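Local coordinates for tRNA-splicing ligase RtcB (Thermus thermophilus, PDB 2EPG), which probably joins RNA ends carrying a 2',3'-cyclic phosphate or 3'-phosphate to 5'-hydroxyl RNA ends, using GTP and manganese, at residues A[131-136]-A[320-325]; A[345-350]-A[399-404]; A[185-190]-A[303-308]; A[62-67]-A[271-276]; A[381-386]-A[392-397]. All coordinates share one frame; numbering follows the deposited sequence.

Contact 1 of 5, residues A[131-136]-A[320-325]; sequences ADALYR and EKVGFT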
# COMPACT_ATOMS: atom_id res chain seq x y z
N ALA A 131 -24.45 1.74 -7.52
CA ALA A 131 -23.76 2.99 -7.24
C ALA A 131 -24.45 3.69 -6.07
O ALA A 131 -23.80 4.08 -5.09
CB ALA A 131 -23.77 3.89 -8.49
N ASP A 132 -25.78 3.81 -6.15
CA ASP A 132 -26.56 4.45 -5.09
C ASP A 132 -26.44 3.71 -3.76
O ASP A 132 -26.35 4.33 -2.70
CB ASP A 132 -28.04 4.51 -5.48
CG ASP A 132 -28.29 5.38 -6.69
OD1 ASP A 132 -29.34 5.20 -7.32
OD2 ASP A 132 -27.44 6.25 -7.00
N ALA A 133 -26.44 2.38 -3.81
CA ALA A 133 -26.33 1.61 -2.59
C ALA A 133 -24.94 1.77 -1.98
O ALA A 133 -24.80 1.85 -0.76
CB ALA A 133 -26.63 0.14 -2.86
N LEU A 134 -23.90 1.84 -2.82
CA LEU A 134 -22.53 1.99 -2.33
C LEU A 134 -22.32 3.36 -1.67
O LEU A 134 -21.68 3.47 -0.62
CB LEU A 134 -21.53 1.80 -3.48
CG LEU A 134 -21.30 0.33 -3.88
CD1 LEU A 134 -20.47 0.24 -5.15
CD2 LEU A 134 -20.62 -0.41 -2.74
N TYR A 135 -22.87 4.40 -2.30
CA TYR A 135 -22.75 5.76 -1.79
C TYR A 135 -23.49 5.91 -0.46
O TYR A 135 -23.11 6.69 0.40
CB TYR A 135 -23.33 6.76 -2.78
CG TYR A 135 -23.22 8.17 -2.27
CD1 TYR A 135 -21.97 8.78 -2.14
CD2 TYR A 135 -24.35 8.86 -1.83
CE1 TYR A 135 -21.84 10.05 -1.56
CE2 TYR A 135 -24.23 10.14 -1.24
CZ TYR A 135 -22.97 10.71 -1.12
OH TYR A 135 -22.83 11.95 -0.52
N ARG A 136 -24.55 5.13 -0.29
CA ARG A 136 -25.36 5.18 0.92
C ARG A 136 -24.81 4.30 2.05
O ARG A 136 -24.80 4.72 3.21
CB ARG A 136 -26.79 4.74 0.58
CG ARG A 136 -27.81 5.00 1.66
CD ARG A 136 -29.16 4.41 1.27
NE ARG A 136 -29.15 2.95 1.32
CZ ARG A 136 -29.41 2.15 0.29
NH1 ARG A 136 -29.37 0.83 0.46
NH2 ARG A 136 -29.70 2.65 -0.91
N GLU A 320 -25.83 -6.96 -1.99
CA GLU A 320 -27.02 -7.67 -1.54
C GLU A 320 -28.27 -6.77 -1.53
O GLU A 320 -29.35 -7.20 -1.91
CB GLU A 320 -26.75 -8.25 -0.15
CG GLU A 320 -25.80 -9.41 -0.17
CD GLU A 320 -25.10 -9.63 1.15
OE1 GLU A 320 -25.57 -9.08 2.17
OE2 GLU A 320 -24.07 -10.36 1.16
N LYS A 321 -28.11 -5.52 -1.12
CA LYS A 321 -29.22 -4.58 -1.08
C LYS A 321 -29.86 -4.42 -2.46
O LYS A 321 -31.07 -4.22 -2.57
CB LYS A 321 -28.72 -3.22 -0.56
CG LYS A 321 -29.79 -2.31 0.04
CD LYS A 321 -30.65 -1.70 -1.04
CE LYS A 321 -31.72 -0.78 -0.46
NZ LYS A 321 -32.61 -0.24 -1.53
N VAL A 322 -29.07 -4.52 -3.52
CA VAL A 322 -29.61 -4.36 -4.87
C VAL A 322 -29.99 -5.67 -5.55
O VAL A 322 -30.25 -5.69 -6.75
CB VAL A 322 -28.65 -3.61 -5.80
CG1 VAL A 322 -28.43 -2.18 -5.26
CG2 VAL A 322 -27.33 -4.36 -5.90
N GLY A 323 -30.01 -6.77 -4.79
CA GLY A 323 -30.44 -8.03 -5.37
C GLY A 323 -29.46 -9.17 -5.54
O GLY A 323 -29.88 -10.29 -5.83
N PHE A 324 -28.16 -8.92 -5.39
CA PHE A 324 -27.20 -10.00 -5.54
C PHE A 324 -27.01 -10.68 -4.19
O PHE A 324 -26.48 -10.08 -3.26
CB PHE A 324 -25.85 -9.47 -6.03
CG PHE A 324 -25.90 -8.86 -7.40
CD1 PHE A 324 -25.91 -7.48 -7.55
CD2 PHE A 324 -25.94 -9.66 -8.53
CE1 PHE A 324 -25.95 -6.91 -8.82
CE2 PHE A 324 -25.98 -9.10 -9.80
CZ PHE A 324 -25.98 -7.71 -9.95
N THR A 325 -27.44 -11.94 -4.10
CA THR A 325 -27.31 -12.70 -2.86
C THR A 325 -25.85 -13.05 -2.62
O THR A 325 -25.03 -12.95 -3.53
CB THR A 325 -28.10 -14.02 -2.92
OG1 THR A 325 -27.58 -14.83 -3.98
CG2 THR A 325 -29.59 -13.76 -3.17

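Contact 2 of 5, residues A[345-350]-A[399-404]; sequences EEHRGR and KAMEVS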
# COMPACT_ATOMS: atom_id res chain seq x y z
N GLU A 345 11.25 -7.75 8.41
CA GLU A 345 11.22 -8.89 7.51
C GLU A 345 12.58 -9.58 7.45
O GLU A 345 13.60 -9.01 7.85
CB GLU A 345 10.81 -8.43 6.11
CG GLU A 345 9.43 -7.79 6.03
CD GLU A 345 9.11 -7.25 4.64
OE1 GLU A 345 9.99 -7.26 3.74
OE2 GLU A 345 7.96 -6.79 4.46
N GLU A 346 12.59 -10.82 6.96
CA GLU A 346 13.81 -11.60 6.81
C GLU A 346 14.34 -11.38 5.40
O GLU A 346 13.67 -11.70 4.43
CB GLU A 346 13.53 -13.09 6.97
CG GLU A 346 13.10 -13.51 8.36
CD GLU A 346 14.20 -13.32 9.39
OE1 GLU A 346 13.91 -12.71 10.44
OE2 GLU A 346 15.35 -13.78 9.13
N HIS A 347 15.56 -10.83 5.32
CA HIS A 347 16.26 -10.56 4.06
C HIS A 347 17.75 -10.76 4.36
O HIS A 347 18.25 -10.31 5.39
CB HIS A 347 16.04 -9.13 3.59
CG HIS A 347 14.62 -8.81 3.24
ND1 HIS A 347 14.01 -9.26 2.09
CD2 HIS A 347 13.69 -8.08 3.90
CE1 HIS A 347 12.77 -8.81 2.05
NE2 HIS A 347 12.55 -8.09 3.13
N ARG A 348 18.44 -11.46 3.46
CA ARG A 348 19.87 -11.75 3.59
C ARG A 348 20.14 -12.51 4.89
O ARG A 348 21.14 -12.28 5.57
CB ARG A 348 20.65 -10.44 3.59
CG ARG A 348 20.18 -9.44 2.55
CD ARG A 348 21.18 -9.27 1.43
NE ARG A 348 20.65 -8.46 0.35
CZ ARG A 348 21.00 -7.19 0.14
NH1 ARG A 348 20.46 -6.53 -0.88
NH2 ARG A 348 21.87 -6.59 0.94
N GLY A 349 19.22 -13.41 5.22
CA GLY A 349 19.34 -14.21 6.43
C GLY A 349 19.25 -13.43 7.73
O GLY A 349 19.57 -13.96 8.78
N ARG A 350 18.81 -12.17 7.67
CA ARG A 350 18.71 -11.36 8.89
C ARG A 350 17.36 -10.66 9.03
O ARG A 350 16.60 -10.54 8.06
CB ARG A 350 19.81 -10.29 8.93
CG ARG A 350 21.22 -10.84 9.13
CD ARG A 350 22.28 -9.73 9.10
NE ARG A 350 22.46 -9.16 7.76
CZ ARG A 350 22.94 -9.82 6.71
NH1 ARG A 350 23.07 -9.21 5.54
NH2 ARG A 350 23.30 -11.09 6.82
N LYS A 399 12.99 -12.94 -8.30
CA LYS A 399 14.04 -11.95 -8.54
C LYS A 399 13.93 -10.78 -7.58
O LYS A 399 14.95 -10.25 -7.10
CB LYS A 399 13.99 -11.43 -9.98
CG LYS A 399 15.03 -10.36 -10.25
CD LYS A 399 15.08 -9.97 -11.71
CE LYS A 399 16.25 -9.07 -11.99
NZ LYS A 399 16.32 -8.69 -13.44
N ALA A 400 12.70 -10.36 -7.31
CA ALA A 400 12.44 -9.26 -6.38
C ALA A 400 12.98 -9.62 -5.00
O ALA A 400 13.48 -8.76 -4.28
CB ALA A 400 10.91 -8.98 -6.30
N MSE A 401 12.87 -10.89 -4.62
CA MSE A 401 13.38 -11.31 -3.32
C MSE A 401 14.88 -11.02 -3.26
O MSE A 401 15.42 -10.67 -2.21
CB MSE A 401 13.17 -12.81 -3.07
CG MSE A 401 11.73 -13.27 -2.88
SE MSE A 401 10.62 -12.36 -1.50
CE MSE A 401 11.76 -12.55 0.08
N GLU A 402 15.56 -11.17 -4.40
CA GLU A 402 17.00 -10.92 -4.45
C GLU A 402 17.37 -9.44 -4.60
O GLU A 402 18.23 -8.93 -3.87
CB GLU A 402 17.62 -11.68 -5.63
CG GLU A 402 17.62 -13.20 -5.51
CD GLU A 402 18.72 -13.71 -4.60
OE1 GLU A 402 19.47 -12.87 -4.02
OE2 GLU A 402 18.84 -14.95 -4.46
N VAL A 403 16.71 -8.76 -5.52
CA VAL A 403 17.08 -7.38 -5.82
C VAL A 403 16.32 -6.19 -5.27
O VAL A 403 16.78 -5.06 -5.43
CB VAL A 403 17.19 -7.16 -7.35
CG1 VAL A 403 18.00 -8.32 -7.97
CG2 VAL A 403 15.79 -7.07 -7.99
N SER A 404 15.17 -6.40 -4.62
CA SER A 404 14.42 -5.24 -4.12
C SER A 404 13.83 -5.48 -2.75
O SER A 404 12.83 -4.87 -2.40
CB SER A 404 13.30 -4.89 -5.11
OG SER A 404 12.34 -5.93 -5.23
O HOH W 1 16.58 -9.27 0.20
O HOH W 2 19.26 -9.87 -1.71

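Contact 3 of 5, residues A[185-190]-A[303-308]; sequences GRLPWA and FAFANR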
# COMPACT_ATOMS: atom_id res chain seq x y z
N GLY A 185 -3.56 -8.86 8.26
CA GLY A 185 -4.17 -7.62 8.73
C GLY A 185 -3.79 -7.23 10.14
O GLY A 185 -4.55 -6.54 10.80
N ARG A 186 -2.61 -7.65 10.59
CA ARG A 186 -2.14 -7.34 11.94
C ARG A 186 -0.64 -7.20 12.05
O ARG A 186 0.08 -8.17 11.84
CB ARG A 186 -2.55 -8.46 12.91
CG ARG A 186 -2.10 -8.28 14.37
CD ARG A 186 -2.50 -9.50 15.21
NE ARG A 186 -2.20 -9.37 16.65
CZ ARG A 186 -1.02 -9.63 17.21
NH1 ARG A 186 -0.87 -9.48 18.53
NH2 ARG A 186 0.00 -10.04 16.48
N LEU A 187 -0.16 -5.99 12.34
CA LEU A 187 1.28 -5.84 12.54
C LEU A 187 1.42 -6.25 14.01
O LEU A 187 0.65 -5.82 14.86
CB LEU A 187 1.75 -4.41 12.31
CG LEU A 187 2.32 -4.23 10.90
CD1 LEU A 187 1.22 -4.45 9.87
CD2 LEU A 187 2.92 -2.84 10.75
N PRO A 188 2.41 -7.11 14.31
CA PRO A 188 2.65 -7.60 15.67
C PRO A 188 3.06 -6.64 16.78
O PRO A 188 2.86 -6.96 17.95
CB PRO A 188 3.71 -8.68 15.46
CG PRO A 188 4.50 -8.11 14.29
CD PRO A 188 3.39 -7.67 13.37
N TRP A 189 3.60 -5.48 16.47
CA TRP A 189 4.04 -4.61 17.56
C TRP A 189 3.10 -3.50 18.04
O TRP A 189 3.43 -2.78 18.98
CB TRP A 189 5.41 -4.03 17.20
CG TRP A 189 6.49 -5.08 17.07
CD1 TRP A 189 7.60 -5.03 16.28
CD2 TRP A 189 6.56 -6.34 17.77
NE1 TRP A 189 8.36 -6.17 16.44
CE2 TRP A 189 7.74 -6.99 17.35
CE3 TRP A 189 5.74 -6.97 18.71
CZ2 TRP A 189 8.12 -8.25 17.84
CZ3 TRP A 189 6.11 -8.23 19.20
CH2 TRP A 189 7.29 -8.85 18.76
N ALA A 190 1.92 -3.39 17.44
CA ALA A 190 0.98 -2.35 17.83
C ALA A 190 0.82 -2.20 19.33
O ALA A 190 0.75 -3.18 20.06
CB ALA A 190 -0.37 -2.60 17.19
N PHE A 303 -5.29 -0.20 12.26
CA PHE A 303 -6.51 0.57 12.13
C PHE A 303 -6.86 0.65 10.65
O PHE A 303 -8.02 0.47 10.26
CB PHE A 303 -6.31 1.98 12.70
CG PHE A 303 -7.54 2.85 12.58
CD1 PHE A 303 -8.68 2.57 13.33
CD2 PHE A 303 -7.56 3.93 11.72
CE1 PHE A 303 -9.82 3.36 13.21
CE2 PHE A 303 -8.69 4.73 11.59
CZ PHE A 303 -9.82 4.44 12.34
N ALA A 304 -5.85 0.91 9.83
CA ALA A 304 -6.09 0.99 8.38
C ALA A 304 -6.56 -0.37 7.86
O ALA A 304 -7.46 -0.45 7.03
CB ALA A 304 -4.80 1.43 7.64
N PHE A 305 -5.97 -1.46 8.35
CA PHE A 305 -6.41 -2.77 7.91
C PHE A 305 -7.89 -2.97 8.25
O PHE A 305 -8.66 -3.46 7.44
CB PHE A 305 -5.58 -3.88 8.58
CG PHE A 305 -4.27 -4.19 7.88
CD1 PHE A 305 -3.10 -4.34 8.62
CD2 PHE A 305 -4.22 -4.34 6.50
CE1 PHE A 305 -1.90 -4.65 8.00
CE2 PHE A 305 -3.02 -4.64 5.86
CZ PHE A 305 -1.85 -4.80 6.62
N ALA A 306 -8.29 -2.56 9.46
CA ALA A 306 -9.67 -2.71 9.93
C ALA A 306 -10.62 -1.85 9.13
O ALA A 306 -11.75 -2.23 8.85
CB ALA A 306 -9.77 -2.35 11.40
N ASN A 307 -10.15 -0.66 8.79
CA ASN A 307 -10.96 0.27 8.01
C ASN A 307 -11.33 -0.34 6.66
O ASN A 307 -12.48 -0.22 6.21
CB ASN A 307 -10.19 1.58 7.81
CG ASN A 307 -11.03 2.63 7.13
OD1 ASN A 307 -12.19 2.81 7.48
ND2 ASN A 307 -10.46 3.33 6.16
N ARG A 308 -10.37 -0.97 5.99
CA ARG A 308 -10.64 -1.57 4.69
C ARG A 308 -11.55 -2.79 4.89
O ARG A 308 -12.43 -3.06 4.08
CB ARG A 308 -9.34 -1.95 3.98
CG ARG A 308 -8.53 -0.73 3.51
CD ARG A 308 -7.47 -1.08 2.46
NE ARG A 308 -6.33 -1.85 2.99
CZ ARG A 308 -5.21 -1.32 3.47
NH1 ARG A 308 -4.25 -2.11 3.91
NH2 ARG A 308 -5.05 -0.00 3.52

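Contact 4 of 5, residues A[62-67]-A[271-276]; sequences TLPGIV and YGIELV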
# COMPACT_ATOMS: atom_id res chain seq x y z
N THR A 62 22.39 7.92 3.19
CA THR A 62 23.33 8.46 4.18
C THR A 62 22.95 8.03 5.61
O THR A 62 23.72 8.21 6.54
CB THR A 62 23.35 10.01 4.19
OG1 THR A 62 22.06 10.49 4.63
CG2 THR A 62 23.64 10.56 2.80
N LEU A 63 21.75 7.47 5.78
CA LEU A 63 21.28 7.05 7.11
C LEU A 63 21.97 5.82 7.71
O LEU A 63 22.29 4.87 7.01
CB LEU A 63 19.76 6.86 7.07
CG LEU A 63 19.06 8.19 6.75
CD1 LEU A 63 17.57 7.99 6.57
CD2 LEU A 63 19.33 9.17 7.88
N PRO A 64 22.20 5.84 9.04
CA PRO A 64 22.86 4.76 9.79
C PRO A 64 22.21 3.39 9.69
O PRO A 64 20.99 3.27 9.77
CB PRO A 64 22.85 5.28 11.23
CG PRO A 64 22.69 6.75 11.09
CD PRO A 64 21.71 6.87 9.96
N GLY A 65 23.03 2.36 9.53
CA GLY A 65 22.52 1.00 9.45
C GLY A 65 21.72 0.67 8.20
O GLY A 65 21.02 -0.34 8.16
N ILE A 66 21.78 1.52 7.18
CA ILE A 66 21.02 1.20 5.98
C ILE A 66 21.66 -0.02 5.33
O ILE A 66 22.87 -0.19 5.37
CB ILE A 66 20.99 2.36 4.98
CG1 ILE A 66 20.16 1.95 3.77
CG2 ILE A 66 22.42 2.76 4.58
CD1 ILE A 66 19.54 3.10 3.07
N VAL A 67 20.82 -0.88 4.75
CA VAL A 67 21.29 -2.09 4.07
C VAL A 67 21.34 -1.79 2.57
O VAL A 67 20.40 -1.23 2.01
CB VAL A 67 20.33 -3.28 4.35
CG1 VAL A 67 20.80 -4.56 3.63
CG2 VAL A 67 20.23 -3.53 5.87
N TYR A 271 21.35 11.06 19.95
CA TYR A 271 21.80 9.94 19.14
C TYR A 271 22.89 10.18 18.12
O TYR A 271 23.47 9.23 17.59
CB TYR A 271 20.59 9.28 18.49
CG TYR A 271 19.57 8.87 19.51
CD1 TYR A 271 18.24 9.29 19.42
CD2 TYR A 271 19.95 8.13 20.63
CE1 TYR A 271 17.32 8.98 20.43
CE2 TYR A 271 19.05 7.81 21.63
CZ TYR A 271 17.74 8.24 21.54
OH TYR A 271 16.86 7.93 22.56
N GLY A 272 23.19 11.45 17.84
CA GLY A 272 24.23 11.76 16.89
C GLY A 272 23.95 11.34 15.45
O GLY A 272 24.87 11.01 14.70
N ILE A 273 22.68 11.36 15.06
CA ILE A 273 22.29 11.00 13.70
C ILE A 273 22.31 12.26 12.84
O ILE A 273 21.50 13.17 13.03
CB ILE A 273 20.88 10.38 13.68
CG1 ILE A 273 20.84 9.13 14.56
CG2 ILE A 273 20.48 10.04 12.26
CD1 ILE A 273 19.43 8.61 14.84
N GLU A 274 23.24 12.33 11.89
CA GLU A 274 23.35 13.48 11.01
C GLU A 274 22.33 13.41 9.87
O GLU A 274 22.29 12.44 9.12
CB GLU A 274 24.77 13.55 10.43
CG GLU A 274 24.94 14.60 9.34
CD GLU A 274 26.37 14.68 8.84
OE1 GLU A 274 27.28 14.97 9.66
OE2 GLU A 274 26.59 14.44 7.63
N LEU A 275 21.51 14.45 9.76
CA LEU A 275 20.47 14.53 8.73
C LEU A 275 20.78 15.60 7.68
O LEU A 275 20.74 16.79 7.99
CB LEU A 275 19.12 14.85 9.39
CG LEU A 275 18.70 13.99 10.58
CD1 LEU A 275 17.49 14.62 11.26
CD2 LEU A 275 18.39 12.57 10.12
N VAL A 276 21.07 15.19 6.45
CA VAL A 276 21.36 16.15 5.38
C VAL A 276 20.09 16.92 5.02
O VAL A 276 20.14 17.99 4.43
CB VAL A 276 21.89 15.45 4.11
CG1 VAL A 276 23.17 14.68 4.42
CG2 VAL A 276 20.84 14.53 3.54
O HOH W 3 21.76 12.51 6.54
O HOH W 4 23.47 9.89 8.71

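Contact 5 of 5, residues A[381-386]-A[392-397]; sequences VLVPGD and YVLAGT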
# COMPACT_ATOMS: atom_id res chain seq x y z
N VAL A 381 -0.01 -8.30 -6.29
CA VAL A 381 0.45 -6.93 -6.11
C VAL A 381 -0.64 -6.12 -6.77
O VAL A 381 -0.90 -6.26 -7.97
CB VAL A 381 1.79 -6.67 -6.82
CG1 VAL A 381 2.13 -5.17 -6.76
CG2 VAL A 381 2.90 -7.48 -6.16
N LEU A 382 -1.29 -5.27 -5.98
CA LEU A 382 -2.41 -4.47 -6.46
C LEU A 382 -1.91 -3.08 -6.81
O LEU A 382 -1.43 -2.34 -5.95
CB LEU A 382 -3.50 -4.41 -5.38
CG LEU A 382 -3.85 -5.79 -4.80
CD1 LEU A 382 -4.89 -5.68 -3.68
CD2 LEU A 382 -4.36 -6.69 -5.93
N VAL A 383 -2.03 -2.73 -8.08
CA VAL A 383 -1.58 -1.44 -8.57
C VAL A 383 -2.77 -0.63 -9.05
O VAL A 383 -3.21 -0.75 -10.19
CB VAL A 383 -0.56 -1.63 -9.72
CG1 VAL A 383 -0.12 -0.30 -10.28
CG2 VAL A 383 0.65 -2.39 -9.21
N PRO A 384 -3.32 0.22 -8.17
CA PRO A 384 -4.46 1.03 -8.56
C PRO A 384 -3.98 2.19 -9.44
O PRO A 384 -2.86 2.68 -9.29
CB PRO A 384 -4.99 1.51 -7.22
CG PRO A 384 -3.71 1.78 -6.47
CD PRO A 384 -2.85 0.58 -6.82
N GLY A 385 -4.80 2.61 -10.39
CA GLY A 385 -4.42 3.74 -11.21
C GLY A 385 -5.10 4.92 -10.54
O GLY A 385 -5.47 4.84 -9.37
N ASP A 386 -5.25 6.03 -11.25
CA ASP A 386 -5.96 7.15 -10.65
C ASP A 386 -7.42 6.76 -10.77
O ASP A 386 -7.75 5.74 -11.39
CB ASP A 386 -5.69 8.43 -11.43
CG ASP A 386 -4.22 8.67 -11.63
OD1 ASP A 386 -3.59 7.85 -12.33
OD2 ASP A 386 -3.70 9.67 -11.08
N TYR A 392 -4.07 -2.57 -12.15
CA TYR A 392 -3.43 -3.80 -12.58
C TYR A 392 -3.21 -4.74 -11.40
O TYR A 392 -3.17 -4.32 -10.24
CB TYR A 392 -2.07 -3.51 -13.25
CG TYR A 392 -2.12 -2.62 -14.49
CD1 TYR A 392 -2.29 -1.24 -14.38
CD2 TYR A 392 -2.03 -3.17 -15.76
CE1 TYR A 392 -2.37 -0.43 -15.51
CE2 TYR A 392 -2.10 -2.36 -16.90
CZ TYR A 392 -2.28 -1.00 -16.76
OH TYR A 392 -2.36 -0.22 -17.89
N VAL A 393 -3.11 -6.03 -11.71
CA VAL A 393 -2.83 -7.03 -10.70
C VAL A 393 -1.53 -7.67 -11.21
O VAL A 393 -1.48 -8.14 -12.35
CB VAL A 393 -3.93 -8.11 -10.61
CG1 VAL A 393 -3.52 -9.16 -9.60
CG2 VAL A 393 -5.28 -7.47 -10.22
N LEU A 394 -0.49 -7.64 -10.38
CA LEU A 394 0.78 -8.24 -10.73
C LEU A 394 0.99 -9.36 -9.73
O LEU A 394 0.14 -9.60 -8.88
CB LEU A 394 1.92 -7.21 -10.59
CG LEU A 394 1.67 -5.83 -11.21
CD1 LEU A 394 2.86 -4.90 -10.94
CD2 LEU A 394 1.42 -5.96 -12.70
N ALA A 395 2.11 -10.07 -9.86
CA ALA A 395 2.45 -11.13 -8.92
C ALA A 395 3.91 -10.91 -8.53
O ALA A 395 4.72 -10.49 -9.36
CB ALA A 395 2.27 -12.51 -9.56
N GLY A 396 4.23 -11.18 -7.26
CA GLY A 396 5.60 -11.01 -6.78
C GLY A 396 6.54 -12.03 -7.40
O GLY A 396 6.12 -13.12 -7.77
N THR A 397 7.82 -11.70 -7.49
CA THR A 397 8.75 -12.62 -8.12
C THR A 397 9.92 -13.00 -7.26
O THR A 397 10.21 -12.36 -6.25
CB THR A 397 9.33 -12.01 -9.40
OG1 THR A 397 10.20 -10.93 -9.04
CG2 THR A 397 8.20 -11.49 -10.29

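Contact 1 of 5, residues A[131-136]-A[320-325]
K321, on the last helical turn before a Schellman motif closes helix 288-321, reaches across to R136 on helix 127-137. From K321 CA the bond to CB points toward helix 127-137. CG lies anti to the backbone N (chi1 -158°) and comes to 3.2 Å from R136 NH1, in the guanidinium plane and at its edge. The chain then bends at chi2 (-75°) and runs straight from there. CD also stands 3.2 Å from R136 NH1, and CE passes obliquely at 3.0 Å from the same nitrogen, a separation too short to be trusted in two exposed side chains. At the tip, NZ lies 4.0 Å from R136 NH1 with no hydrogen bond between them; the two side chains cross at about a right angle. Beside this pair A133 CB meets V322 CG1 at 3.8 Å, the apolar touch of the contact. A133 and L134 also pack on A318 of the long helix, while D132 makes a salt bridge to R442. With two positive groups facing each other and no hydrogen bond joining the segments, the charged ends probably add little attraction; cohesion more likely comes from the A133-V322 methyl contact, the modelled R136-K321 approach being doubtful.

Contact 2 of 5, residues A[345-350]-A[399-404]
The H347 ring and the selenomethionine M401 meet obliquely, methyl CE of M401 lying 4.3 Å from H347 CE1. M401 bends the same way at all three torsions (chi1 -69°, chi2 and chi3 close to it), a curl that brings CE back toward the ring. The imidazole is held in its own plane from one end: NE2 donates to E345 OE1 over 2.8 Å at 165°, the oxygen using its anti lone pair and lying close to the ring plane. E345 is in turn salt-bridged through its other oxygen to R356, and F405 packs edge-to-face with the imidazole. From the other end of the ring, ND1 gives a weak bond to a water, which donates to M401 O over 3.0 Å. R348 follows in a type I' turn that links strands 332-347 and 350-357. Its guanidinium presents an edge to the helix, with a second water in its plane: NE donates to this water over 2.9 Å, and the water donates to E402 O over 2.6 Å. R348 NH2 is taken by E68 O. Strand end and helix 398-403 are therefore joined through water, with no direct hydrogen bond between the segments. If the weak ND1 bond is real, both nitrogens donate and H347 may carry a positive charge beside E345; with R348 it would probably suit the carbonyl-rich helix end.

Contact 3 of 5, residues A[185-190]-A[303-308]
F305 swings its ring toward G185 by setting CG anti to its carbonyl carbon and beside the backbone N (chi1 -84°), while L187 holds an unusual first torsion of -98° that carries its CD1 to the rim of the same ring. The two CA atoms of G185 and F305 are 5.4 Å apart, close enough for loop backbone to lie directly against an aromatic face. G185 CA sits 3.6 Å from the ring centroid and 20° off the normal, a CH-pi contact, and the glycine carbonyl carbon C comes to 3.3 Å from F305 CD1. G185 O lies 3.6 Å from F305 CB. L187 approaches differently: its CD1 meets F305 CE1 at 3.6 Å, in the ring plane, with the two side chains crossing at about a right angle. The phenyl group is thus gripped over a face by backbone and at an edge by a methyl. G185 has positive phi, which suits glycine. With an alanine here in place of F305, the CA of G185 would probably lose its aromatic partner and a gap would open beside L187 CD1. L187 continues onto A298, A301 and N302 of the same helix, and F305 also touches N108, I181 and D336. R308 forms a salt bridge with D336. The contact fastens the loop before helix 197-203 onto long helix 288-321 in the buried interior, with the F305 side chain about 10 Å from that of H339 of the predicted GMP site and about 11 Å from that of D106 of the predicted manganese site.

Contact 4 of 5, residues A[62-67]-A[271-276]
L63 to I66 form a type II beta turn with G65 at positive phi, and the facing segment leaves helix 268-271 through G272, whose positive phi completes a Schellman motif. The chains run in opposite directions past each other without pairing as strands: P64 faces I273, L63 faces L275 and T62 faces V276, with CA atoms of P64 and I273 7.4 Å apart. Two apolar side-chain pairs make direct contacts. I273 CG2, anti to the backbone N, comes crosswise onto the proline ring, 4.1 Å from P64 CD. L63 CD2 touches L275 CD2 at 4.2 Å. Two waters join polar atoms across the segments. One is gripped three ways: it donates to T62 OG1 over 2.8 Å and to E274 O over 2.6 Å, and accepts from V276 N over 2.8 Å. The other donates to both T62 O and E274 O, so E274 O takes two bonds. T62 OG1 is also hydrogen-bonded to N59 O, and T62 O to R31 NE. L63, P64 and I273 all lean on V97. Lying away from the predicted GMP and manganese sites, this is a water-bridged meeting of two irregular segments, packed against strand 97-98, which pairs with strand 283-284 in a small antiparallel sheet.

Contact 5 of 5, residues A[381-386]-A[392-397]
V381 to V383 and Y392 to L394 are the two arms of an antiparallel beta hairpin made by strands 380-383 and 391-395, the segment axes 4.8 Å apart at closest approach and 153° between their directions. Backbone bonds come first. V381 with L394 and V383 with Y392 are hydrogen-bonded pairs, while L382 with V393 between them is a non-hydrogen-bonded pair. Of the four bonds, L394 N to V381 O is the straightest, 2.8 Å at 174°. V393 CA adds a CH...O contact to V381 O. Apolar contacts follow on both faces. L382 CD2 lies 4.5 Å from V393 CG2 on the side that also packs on L113. The other face carries V381, V383, Y392 and L394, with V381 CB and L394 CB 3.8 Å apart and helix 462-470 lying against Y392 and L394. As to the site, P384, G385 and D386 at the connecting end belong to the predicted GMP-binding residues, and L382 O receives a hydrogen bond from H339 NE2, another of them. Across the strands, with V383 CG1 anti to the backbone N (chi1 178°), V383 CG2 is turned anti to the carbonyl carbon and rests 3.8 Å from L394 CD1.

Contacts 1 and 3 both use helix 288-321, their centres 27 Å apart; contact 3 is nested in the chain loop that contact 1 closes. Contact 4 crosses both in chain order and sits on the opposite side of the chain's centre from contact 1, their centres 51 Å apart. Contact 5 is nested in the chain loop that contact 2 closes, and helix 398-403 follows strand 391-395 after a two-residue link. Contact 2 touches contact 4, R348 NH2 to V67 CG1 at 3.5 Å, although their centres are 22 Å apart. Contact 5 lies nearest the middle of the chain and holds predicted GMP-binding residues, while contacts 1, 2 and 4 join outlying parts of this one-chain enzyme.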